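Local coordinates for Poly(A) ribonuclease POP2 (Saccharomyces cerevisiae, PDB 1UOC), which removes poly(A) tails from mRNA as a 3'-exoribonuclease and probable catalytic subunit of the CCR4-NOT complex, this chain being its RNase D-type nuclease domain, at residues A[15-20]-A[25-30]; A[36-41]-A[91-96]; A[97-102]-A[250-255]; A[148-151]-A[157-160]. One frame throughout, in Å; residues are numbered along the deposited sequence.

Interaction 1: A[15-20]-A[25-30]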
# COMPACT_ATOMS: atom_id res chain seq x y z
N PHE A 15 -3.55 -10.95 11.53
CA PHE A 15 -3.17 -10.22 12.73
C PHE A 15 -2.36 -9.01 12.29
O PHE A 15 -1.41 -9.15 11.52
CB PHE A 15 -2.32 -11.11 13.64
CG PHE A 15 -1.65 -10.37 14.76
CD1 PHE A 15 -2.39 -9.88 15.82
CD2 PHE A 15 -0.28 -10.13 14.72
CE1 PHE A 15 -1.78 -9.14 16.84
CE2 PHE A 15 0.35 -9.38 15.73
CZ PHE A 15 -0.40 -8.89 16.80
N VAL A 16 -2.73 -7.82 12.78
CA VAL A 16 -2.03 -6.58 12.44
C VAL A 16 -1.30 -6.00 13.65
O VAL A 16 -1.92 -5.67 14.65
CB VAL A 16 -3.01 -5.50 11.93
CG1 VAL A 16 -2.24 -4.23 11.61
CG2 VAL A 16 -3.76 -5.99 10.71
N ARG A 17 0.02 -5.86 13.56
CA ARG A 17 0.76 -5.29 14.68
C ARG A 17 0.77 -3.78 14.55
O ARG A 17 1.17 -3.25 13.51
CB ARG A 17 2.21 -5.78 14.70
CG ARG A 17 3.09 -4.99 15.68
CD ARG A 17 3.13 -5.64 17.05
NE ARG A 17 4.13 -6.70 17.11
CZ ARG A 17 3.93 -7.91 17.63
NH1 ARG A 17 2.75 -8.21 18.16
NH2 ARG A 17 4.89 -8.82 17.63
N ASP A 18 0.32 -3.10 15.60
CA ASP A 18 0.30 -1.66 15.63
C ASP A 18 1.70 -1.18 15.97
O ASP A 18 2.37 -1.77 16.82
CB ASP A 18 -0.68 -1.14 16.68
CG ASP A 18 -2.02 -0.77 16.10
OD1 ASP A 18 -2.09 0.18 15.29
OD2 ASP A 18 -3.02 -1.44 16.45
N VAL A 19 2.14 -0.14 15.28
CA VAL A 19 3.46 0.41 15.53
C VAL A 19 3.32 1.88 15.91
O VAL A 19 2.56 2.63 15.28
CB VAL A 19 4.36 0.29 14.27
CG1 VAL A 19 5.81 0.62 14.63
CG2 VAL A 19 4.28 -1.12 13.69
N TRP A 20 4.04 2.26 16.96
CA TRP A 20 4.06 3.63 17.47
C TRP A 20 5.53 3.96 17.61
O TRP A 20 6.37 3.18 17.17
CB TRP A 20 3.34 3.72 18.83
CG TRP A 20 1.92 3.24 18.76
CD1 TRP A 20 1.49 1.96 18.89
CD2 TRP A 20 0.77 4.02 18.41
NE1 TRP A 20 0.14 1.88 18.65
CE2 TRP A 20 -0.33 3.13 18.35
CE3 TRP A 20 0.55 5.37 18.15
CZ2 TRP A 20 -1.62 3.55 18.04
CZ3 TRP A 20 -0.73 5.80 17.83
CH2 TRP A 20 -1.81 4.89 17.78
N TYR A 25 11.56 0.89 15.82
CA TYR A 25 12.82 0.25 15.44
C TYR A 25 12.84 -1.27 15.53
O TYR A 25 13.34 -1.94 14.64
CB TYR A 25 13.98 0.84 16.23
CG TYR A 25 14.27 2.26 15.83
CD1 TYR A 25 13.33 3.26 16.04
CD2 TYR A 25 15.46 2.59 15.18
CE1 TYR A 25 13.55 4.56 15.60
CE2 TYR A 25 15.70 3.88 14.74
CZ TYR A 25 14.74 4.86 14.95
OH TYR A 25 14.95 6.15 14.52
N SER A 26 12.27 -1.81 16.60
CA SER A 26 12.24 -3.25 16.75
C SER A 26 11.39 -3.91 15.66
O SER A 26 11.72 -4.99 15.18
CB SER A 26 11.72 -3.63 18.14
OG SER A 26 10.50 -3.00 18.42
N GLU A 27 10.30 -3.25 15.26
CA GLU A 27 9.45 -3.82 14.21
C GLU A 27 10.16 -3.77 12.87
O GLU A 27 10.01 -4.67 12.04
CB GLU A 27 8.11 -3.07 14.12
CG GLU A 27 7.26 -3.22 15.37
CD GLU A 27 6.99 -4.66 15.75
OE1 GLU A 27 6.69 -4.90 16.94
OE2 GLU A 27 7.07 -5.57 14.89
N PHE A 28 10.95 -2.72 12.65
CA PHE A 28 11.68 -2.63 11.40
C PHE A 28 12.82 -3.64 11.39
O PHE A 28 13.29 -4.05 10.33
CB PHE A 28 12.23 -1.22 11.18
CG PHE A 28 11.51 -0.48 10.10
CD1 PHE A 28 10.50 0.42 10.40
CD2 PHE A 28 11.76 -0.78 8.76
CE1 PHE A 28 9.75 1.02 9.38
CE2 PHE A 28 11.02 -0.19 7.74
CZ PHE A 28 10.01 0.71 8.06
N ALA A 29 13.25 -4.07 12.58
CA ALA A 29 14.31 -5.07 12.66
C ALA A 29 13.70 -6.40 12.17
O ALA A 29 14.35 -7.15 11.45
CB ALA A 29 14.81 -5.21 14.09
N VAL A 30 12.45 -6.66 12.55
CA VAL A 30 11.75 -7.87 12.13
C VAL A 30 11.46 -7.83 10.63
O VAL A 30 11.62 -8.83 9.93
CB VAL A 30 10.40 -8.03 12.87
CG1 VAL A 30 9.61 -9.21 12.29
CG2 VAL A 30 10.65 -8.25 14.36
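The carboxylate of E27 is gripped at both oxygens: OE1 takes the NE-H of R17, and OE2 takes the indole NE1-H of W100, a residue of the adjoining strand. With R17 the bond is a salt bridge of 3.1 Å between R17 NE and E27 OE1, and it is bent, with an N-H...O angle of 138°. The donor approaches from above the carboxylate plane, and the two flat groups are turned 63° against each other, so this is a one-point contact through NE and not a flat, two-pronged pairing. R17 reaches it with a folded chain. CG stands anti to the backbone N (chi1 168°), and turns at chi2 and chi3 then bring the chain across the acid at about a right angle, with R17 CD 3.6 Å from E27 OE1. Beneath the charges the contact becomes apolar: the two methyls of V19 face the E27 methylene, the nearer being V19 CG2 at 4.0 Å from E27 CG. Two donors thus share a buried carboxylate, an arrangement that fixes its rotation and would be expected to keep it ionised. R17 and V19 are two residues apart on strand 17-19 and present their side chains to the same side, while D18 between them points away. The strand is the outermost one at its end of the mixed sheet and runs parallel to strand 99-103, which it meets through backbone hydrogen bonds. Helix 24-34 follows directly in the chain and packs back over the face carrying R17, V19 and W100, while F28, one residue after E27, reaches helix 138-146.

Interaction 2: A[36-41]-A[91-96]. With CA (calcium ion), chain C.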
# COMPACT_ATOMS: atom_id res chain seq x y z
N SER A 36 13.83 -11.02 2.86
CA SER A 36 14.50 -11.90 1.89
C SER A 36 13.61 -13.07 1.47
O SER A 36 13.64 -13.50 0.32
CB SER A 36 15.83 -12.43 2.44
OG SER A 36 15.63 -13.22 3.61
N GLN A 37 12.79 -13.58 2.39
CA GLN A 37 11.89 -14.69 2.07
C GLN A 37 10.49 -14.18 1.71
O GLN A 37 9.88 -14.59 0.71
CB GLN A 37 11.78 -15.64 3.27
CG GLN A 37 10.88 -16.84 3.01
CD GLN A 37 10.91 -17.85 4.14
OE1 GLN A 37 11.78 -17.81 5.00
NE2 GLN A 37 9.96 -18.78 4.13
N TYR A 38 9.97 -13.28 2.54
CA TYR A 38 8.66 -12.72 2.31
C TYR A 38 8.91 -11.41 1.57
O TYR A 38 8.77 -10.32 2.13
CB TYR A 38 7.95 -12.53 3.64
CG TYR A 38 7.83 -13.86 4.37
CD1 TYR A 38 8.73 -14.20 5.40
CD2 TYR A 38 6.88 -14.80 3.98
CE1 TYR A 38 8.68 -15.44 6.01
CE2 TYR A 38 6.82 -16.05 4.59
CZ TYR A 38 7.71 -16.37 5.60
OH TYR A 38 7.65 -17.61 6.19
N ASN A 39 9.30 -11.58 0.30
CA ASN A 39 9.68 -10.48 -0.58
C ASN A 39 8.58 -9.74 -1.33
O ASN A 39 8.88 -8.93 -2.21
CB ASN A 39 10.78 -10.94 -1.56
CG ASN A 39 10.34 -12.12 -2.45
OD1 ASN A 39 9.15 -12.40 -2.61
ND2 ASN A 39 11.32 -12.80 -3.06
N HIS A 40 7.32 -10.02 -1.01
CA HIS A 40 6.20 -9.31 -1.62
C HIS A 40 5.67 -8.37 -0.53
O HIS A 40 5.32 -8.81 0.56
CB HIS A 40 5.10 -10.28 -2.09
CG HIS A 40 5.37 -10.91 -3.42
ND1 HIS A 40 6.51 -11.64 -3.69
CD2 HIS A 40 4.66 -10.89 -4.57
CE1 HIS A 40 6.49 -12.04 -4.95
NE2 HIS A 40 5.38 -11.60 -5.51
N VAL A 41 5.62 -7.08 -0.84
CA VAL A 41 5.19 -6.06 0.11
C VAL A 41 4.02 -5.23 -0.42
O VAL A 41 4.10 -4.65 -1.51
CB VAL A 41 6.34 -5.06 0.38
CG1 VAL A 41 6.04 -4.21 1.62
CG2 VAL A 41 7.64 -5.82 0.54
N ASN A 91 2.18 -17.05 1.25
CA ASN A 91 2.54 -17.68 2.52
C ASN A 91 3.12 -16.60 3.42
O ASN A 91 3.76 -15.66 2.93
CB ASN A 91 3.60 -18.76 2.31
CG ASN A 91 3.12 -19.87 1.42
OD1 ASN A 91 3.90 -20.42 0.64
ND2 ASN A 91 1.84 -20.23 1.53
N LYS A 92 2.90 -16.75 4.72
CA LYS A 92 3.39 -15.80 5.71
C LYS A 92 4.00 -16.58 6.88
O LYS A 92 3.73 -17.77 7.05
CB LYS A 92 2.24 -14.92 6.19
CG LYS A 92 1.68 -13.96 5.12
CD LYS A 92 0.40 -13.25 5.63
CE LYS A 92 0.17 -11.89 4.97
NZ LYS A 92 1.11 -10.82 5.45
N PRO A 93 4.84 -15.92 7.69
CA PRO A 93 5.44 -16.62 8.83
C PRO A 93 4.37 -17.12 9.79
O PRO A 93 3.42 -16.40 10.08
CB PRO A 93 6.35 -15.55 9.44
CG PRO A 93 5.76 -14.25 8.95
CD PRO A 93 5.40 -14.57 7.55
N ASP A 94 4.53 -18.35 10.29
CA ASP A 94 3.56 -18.94 11.21
C ASP A 94 3.60 -18.33 12.61
O ASP A 94 2.65 -18.44 13.38
CB ASP A 94 3.74 -20.46 11.29
CG ASP A 94 3.42 -21.17 9.97
OD1 ASP A 94 2.41 -20.80 9.33
OD2 ASP A 94 4.16 -22.10 9.60
N ASN A 95 4.71 -17.68 12.93
CA ASN A 95 4.87 -17.03 14.22
C ASN A 95 5.19 -15.56 14.03
O ASN A 95 5.91 -15.18 13.11
CB ASN A 95 6.00 -17.67 15.02
CG ASN A 95 5.52 -18.81 15.89
OD1 ASN A 95 6.03 -19.01 17.00
ND2 ASN A 95 4.53 -19.56 15.41
N GLY A 96 4.65 -14.72 14.90
CA GLY A 96 4.93 -13.30 14.80
C GLY A 96 4.09 -12.58 13.76
O GLY A 96 3.39 -13.22 12.96
CA CA C . 15.94 -12.83 6.05
O HOH W 1 15.92 -10.34 5.11
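A CH-pi contact between Y38 and P93 ties the turn leading into strand 40-48 to the loop between strands 77-86 and 99-103, near the protein surface. P93 CD lies over the centre of the phenol ring, 3.5 Å from its centroid and 12° off the ring normal. The opposite face carries Q37 CG, offset toward the rim, so the ring is sandwiched between a proline and its own neighbour. Along the edge, the carbonyl oxygen of N91 sits close to the ring plane, with N91 O 3.4 Å from Y38 CD2. The hydroxyl end slides on past the proline, Y38 OH reaching 3.6 Å from P93 CA. Y38 is the centre of an inverse gamma turn, and CG set beside the backbone N (chi1 -58°) sends the ring across to the loop. Two residues earlier, S36 OG binds a calcium ion at 2.5 Å, together with a water and Q33 O. K92 turns its amine inward, to L85 O and the hydroxyls of S84 and S98. No hydrogen bond joins the two segments: the proline's slightly positive CD hydrogens meet the electron-rich ring face and the carbonyl oxygen meets the ring's positive edge, a union of weak electrostatics and dispersion.

Interaction 3: A[97-102]-A[250-255]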
# COMPACT_ATOMS: atom_id res chain seq x y z
N PRO A 97 4.14 -11.24 13.75
CA PRO A 97 3.40 -10.37 12.83
C PRO A 97 3.95 -10.36 11.40
O PRO A 97 5.15 -10.44 11.17
CB PRO A 97 3.52 -9.01 13.50
CG PRO A 97 4.91 -9.07 14.07
CD PRO A 97 4.91 -10.44 14.72
N SER A 98 3.03 -10.22 10.46
CA SER A 98 3.36 -10.19 9.05
C SER A 98 2.69 -8.95 8.41
O SER A 98 2.79 -8.71 7.20
CB SER A 98 2.81 -11.46 8.42
OG SER A 98 3.43 -11.71 7.19
N THR A 99 2.00 -8.17 9.23
CA THR A 99 1.33 -6.96 8.77
C THR A 99 1.51 -5.92 9.85
O THR A 99 1.37 -6.22 11.03
CB THR A 99 -0.18 -7.19 8.52
OG1 THR A 99 -0.34 -8.16 7.49
CG2 THR A 99 -0.85 -5.89 8.06
N TRP A 100 1.80 -4.70 9.45
CA TRP A 100 2.04 -3.62 10.39
C TRP A 100 1.20 -2.42 10.02
O TRP A 100 0.91 -2.19 8.85
CB TRP A 100 3.52 -3.21 10.33
CG TRP A 100 4.47 -4.26 10.82
CD1 TRP A 100 4.94 -4.41 12.09
CD2 TRP A 100 5.00 -5.36 10.06
NE1 TRP A 100 5.73 -5.53 12.17
CE2 TRP A 100 5.78 -6.14 10.94
CE3 TRP A 100 4.89 -5.76 8.72
CZ2 TRP A 100 6.45 -7.30 10.53
CZ3 TRP A 100 5.55 -6.91 8.31
CH2 TRP A 100 6.32 -7.67 9.21
N GLN A 101 0.82 -1.66 11.05
CA GLN A 101 0.08 -0.44 10.86
C GLN A 101 0.87 0.62 11.59
O GLN A 101 0.85 0.68 12.81
CB GLN A 101 -1.33 -0.50 11.44
CG GLN A 101 -2.12 0.78 11.12
CD GLN A 101 -3.57 0.71 11.54
OE1 GLN A 101 -3.90 0.92 12.70
NE2 GLN A 101 -4.44 0.42 10.60
N PHE A 102 1.58 1.44 10.83
CA PHE A 102 2.37 2.50 11.41
C PHE A 102 1.47 3.71 11.67
O PHE A 102 0.76 4.17 10.79
CB PHE A 102 3.52 2.88 10.47
CG PHE A 102 4.47 1.74 10.17
CD1 PHE A 102 4.20 0.84 9.14
CD2 PHE A 102 5.62 1.57 10.92
CE1 PHE A 102 5.07 -0.21 8.86
CE2 PHE A 102 6.50 0.52 10.65
CZ PHE A 102 6.22 -0.38 9.62
N GLN A 250 -6.07 -3.11 5.39
CA GLN A 250 -6.16 -2.85 3.96
C GLN A 250 -4.93 -3.36 3.22
O GLN A 250 -5.05 -3.95 2.14
CB GLN A 250 -6.34 -1.35 3.70
CG GLN A 250 -7.74 -0.81 3.95
CD GLN A 250 -8.75 -1.30 2.93
OE1 GLN A 250 -8.67 -0.95 1.75
NE2 GLN A 250 -9.70 -2.13 3.37
N SER A 251 -3.74 -3.13 3.77
CA SER A 251 -2.54 -3.59 3.09
C SER A 251 -2.60 -5.11 3.09
O SER A 251 -2.25 -5.76 2.12
CB SER A 251 -1.26 -3.09 3.79
OG SER A 251 -1.09 -3.67 5.09
N LEU A 252 -3.08 -5.67 4.20
CA LEU A 252 -3.22 -7.11 4.32
C LEU A 252 -4.20 -7.69 3.28
O LEU A 252 -3.89 -8.68 2.62
CB LEU A 252 -3.68 -7.47 5.74
CG LEU A 252 -4.12 -8.93 5.96
CD1 LEU A 252 -3.01 -9.90 5.56
CD2 LEU A 252 -4.51 -9.10 7.42
N LEU A 253 -5.36 -7.06 3.13
CA LEU A 253 -6.37 -7.53 2.18
C LEU A 253 -5.83 -7.48 0.76
O LEU A 253 -6.08 -8.37 -0.05
CB LEU A 253 -7.64 -6.65 2.28
CG LEU A 253 -8.88 -7.12 1.51
CD1 LEU A 253 -9.23 -8.55 1.92
CD2 LEU A 253 -10.07 -6.19 1.79
N MET A 254 -5.11 -6.41 0.48
CA MET A 254 -4.49 -6.15 -0.81
C MET A 254 -3.55 -7.29 -1.19
O MET A 254 -3.68 -7.88 -2.26
CB MET A 254 -3.69 -4.85 -0.70
CG MET A 254 -3.40 -4.13 -1.99
SD MET A 254 -2.45 -2.63 -1.66
CE MET A 254 -3.62 -1.75 -0.63
N LEU A 255 -2.61 -7.61 -0.31
CA LEU A 255 -1.64 -8.68 -0.55
C LEU A 255 -2.28 -10.07 -0.69
O LEU A 255 -1.89 -10.87 -1.54
CB LEU A 255 -0.61 -8.70 0.58
CG LEU A 255 0.56 -9.65 0.43
CD1 LEU A 255 1.38 -9.23 -0.80
CD2 LEU A 255 1.42 -9.64 1.69
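T99 turns its hydroxyl beside the backbone N (chi1 -62°), which leaves the methyl CG2 anti to that N, and both branches face the helix. On the other side, L252 carries CG anti to its own N (chi1 169°) and lays its side chain across the threonine at about a right angle. This is strand-to-helix packing within the RNase H-like core of a DEDD nuclease: strand 99-103 of the central mixed sheet is covered on this face by helix 247-264. The threonine straddles two successive helix residues. Its methyl meets S251, with T99 CG2 3.7 Å from S251 OG, and also reaches L252, T99 CG2 lying 4.0 Å from L252 CB. No hydrogen bond crosses the contact, yet the buried hydroxyls are satisfied on their own sides: T99 OG1 pairs with S84 OG of the neighbouring strand, and S251 OG with the G248 carbonyl, three residues back in the helix. W100, the next residue along the strand, points away from the helix. The site itself is close. Q250, which starts this helical segment, is a predicted ligand of the catalytic divalent metal, and the S251 side chain packs on S44, another predicted ligand, so the contact borders the predicted metal site. On the hydroxyl branch the leucine makes the matching contact, L252 CD1 resting 3.7 Å from T99 OG1.

Interaction 4: A[148-151]-A[157-160]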
# COMPACT_ATOMS: atom_id res chain seq x y z
N SER A 148 15.74 -0.48 4.89
CA SER A 148 15.12 -1.75 5.23
C SER A 148 15.43 -2.89 4.25
O SER A 148 15.32 -4.06 4.60
CB SER A 148 13.60 -1.58 5.31
OG SER A 148 13.06 -1.29 4.04
N GLY A 149 15.81 -2.53 3.03
CA GLY A 149 16.09 -3.54 2.04
C GLY A 149 14.89 -3.71 1.12
O GLY A 149 14.93 -4.50 0.19
N LEU A 150 13.82 -2.97 1.37
CA LEU A 150 12.62 -3.06 0.53
C LEU A 150 12.70 -2.19 -0.72
O LEU A 150 12.01 -2.45 -1.71
CB LEU A 150 11.37 -2.66 1.33
CG LEU A 150 10.89 -3.57 2.47
CD1 LEU A 150 9.62 -3.03 3.08
CD2 LEU A 150 10.63 -4.93 1.92
N MET A 151 13.54 -1.15 -0.67
CA MET A 151 13.70 -0.22 -1.78
C MET A 151 14.89 -0.50 -2.70
O MET A 151 15.88 -1.09 -2.29
CB MET A 151 13.83 1.21 -1.26
CG MET A 151 12.87 1.59 -0.14
SD MET A 151 11.15 1.27 -0.54
CE MET A 151 10.84 2.47 -1.82
N THR A 157 8.97 -7.30 -4.68
CA THR A 157 7.82 -6.92 -5.49
C THR A 157 6.84 -6.10 -4.66
O THR A 157 6.32 -6.57 -3.66
CB THR A 157 7.10 -8.18 -6.01
OG1 THR A 157 8.01 -8.95 -6.81
CG2 THR A 157 5.88 -7.82 -6.83
N TRP A 158 6.60 -4.86 -5.07
CA TRP A 158 5.65 -4.01 -4.34
C TRP A 158 4.26 -4.15 -4.92
O TRP A 158 4.09 -4.23 -6.13
CB TRP A 158 6.07 -2.54 -4.38
CG TRP A 158 7.17 -2.19 -3.42
CD1 TRP A 158 8.52 -2.30 -3.61
CD2 TRP A 158 7.01 -1.62 -2.11
NE1 TRP A 158 9.21 -1.84 -2.52
CE2 TRP A 158 8.31 -1.42 -1.58
CE3 TRP A 158 5.90 -1.27 -1.34
CZ2 TRP A 158 8.52 -0.87 -0.30
CZ3 TRP A 158 6.10 -0.72 -0.06
CH2 TRP A 158 7.40 -0.53 0.44
N ILE A 159 3.27 -4.18 -4.04
CA ILE A 159 1.86 -4.32 -4.43
C ILE A 159 1.12 -3.08 -3.94
O ILE A 159 1.23 -2.71 -2.77
CB ILE A 159 1.22 -5.57 -3.78
CG1 ILE A 159 2.03 -6.81 -4.15
CG2 ILE A 159 -0.24 -5.71 -4.22
CD1 ILE A 159 2.06 -7.11 -5.64
N THR A 160 0.35 -2.46 -4.83
CA THR A 160 -0.38 -1.25 -4.49
C THR A 160 -1.77 -1.29 -5.09
O THR A 160 -2.07 -2.15 -5.93
CB THR A 160 0.36 -0.02 -5.04
OG1 THR A 160 -0.33 1.16 -4.64
CG2 THR A 160 0.43 -0.09 -6.57
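W158 leaves strand 157-160 with CB directed toward the 148-151 loop, and with CG anti to the carbonyl carbon (chi1 -79°) the indole swings out to it. Along the five-membered ring, W158 CD1 lies 4.0 Å from L150 O. The next atom, NE1, donates to that same oxygen over 3.0 Å between W158 NE1 and L150 O, with an N-H...O angle of 155°. The acceptor is tilted slightly from the indole plane, while the donor stands 45° above the plane of the L150 carbonyl, so the bond avoids the usual lone-pair direction. Further round, W158 CE2 lies 3.8 Å from L150 O and 4.0 Å from M151 SD. The benzo carbon W158 CZ2 is the busiest: it touches M151 SD at 3.4 Å and L150 CB at 3.7 Å. The thioether, brought over by a chain bent at chi2 and chi3, approaches the six-membered ring obliquely in a Met-aromatic contact.

The start of the loop forms an ST turn, in which S148 OG accepts from L150 N; G149, with positive phi, leaves the helix that precedes it. Around the indole, V41 and I43 of strand 40-48 and F197 of strand 197-199 pack as well, and a bound xenon lies about 5 Å from the M151 side chain. With one N-H, one carbonyl and otherwise carbon and sulfur, the contact meets the indole's single polar need inside an apolar setting, fixing how the ring is turned.

Overall arrangement
All four contacts work on one mixed sheet. Interactions 1 and 3 share neighbouring strands, 17-19 and 99-103, but serve opposite faces: helix 24-34 covers one, helix 247-264 the other. Interactions 2 and 4 likewise meet through paired strands, 40-48 and 157-160, where V41 exchanges backbone hydrogen bonds with T157 and I159. Interaction 3, about 8 Å from the chain centre, is the most central and is pure van der Waals contact; interaction 4, also buried, adds one hydrogen bond and a sulfur. Interaction 1 sets a salt bridge between a buried E27 and a partly exposed R17 at the sheet's edge, whereas the only partly buried interaction 2 depends on a CH-pi contact between loops. K92 of interaction 2 reaches S98 of interaction 3.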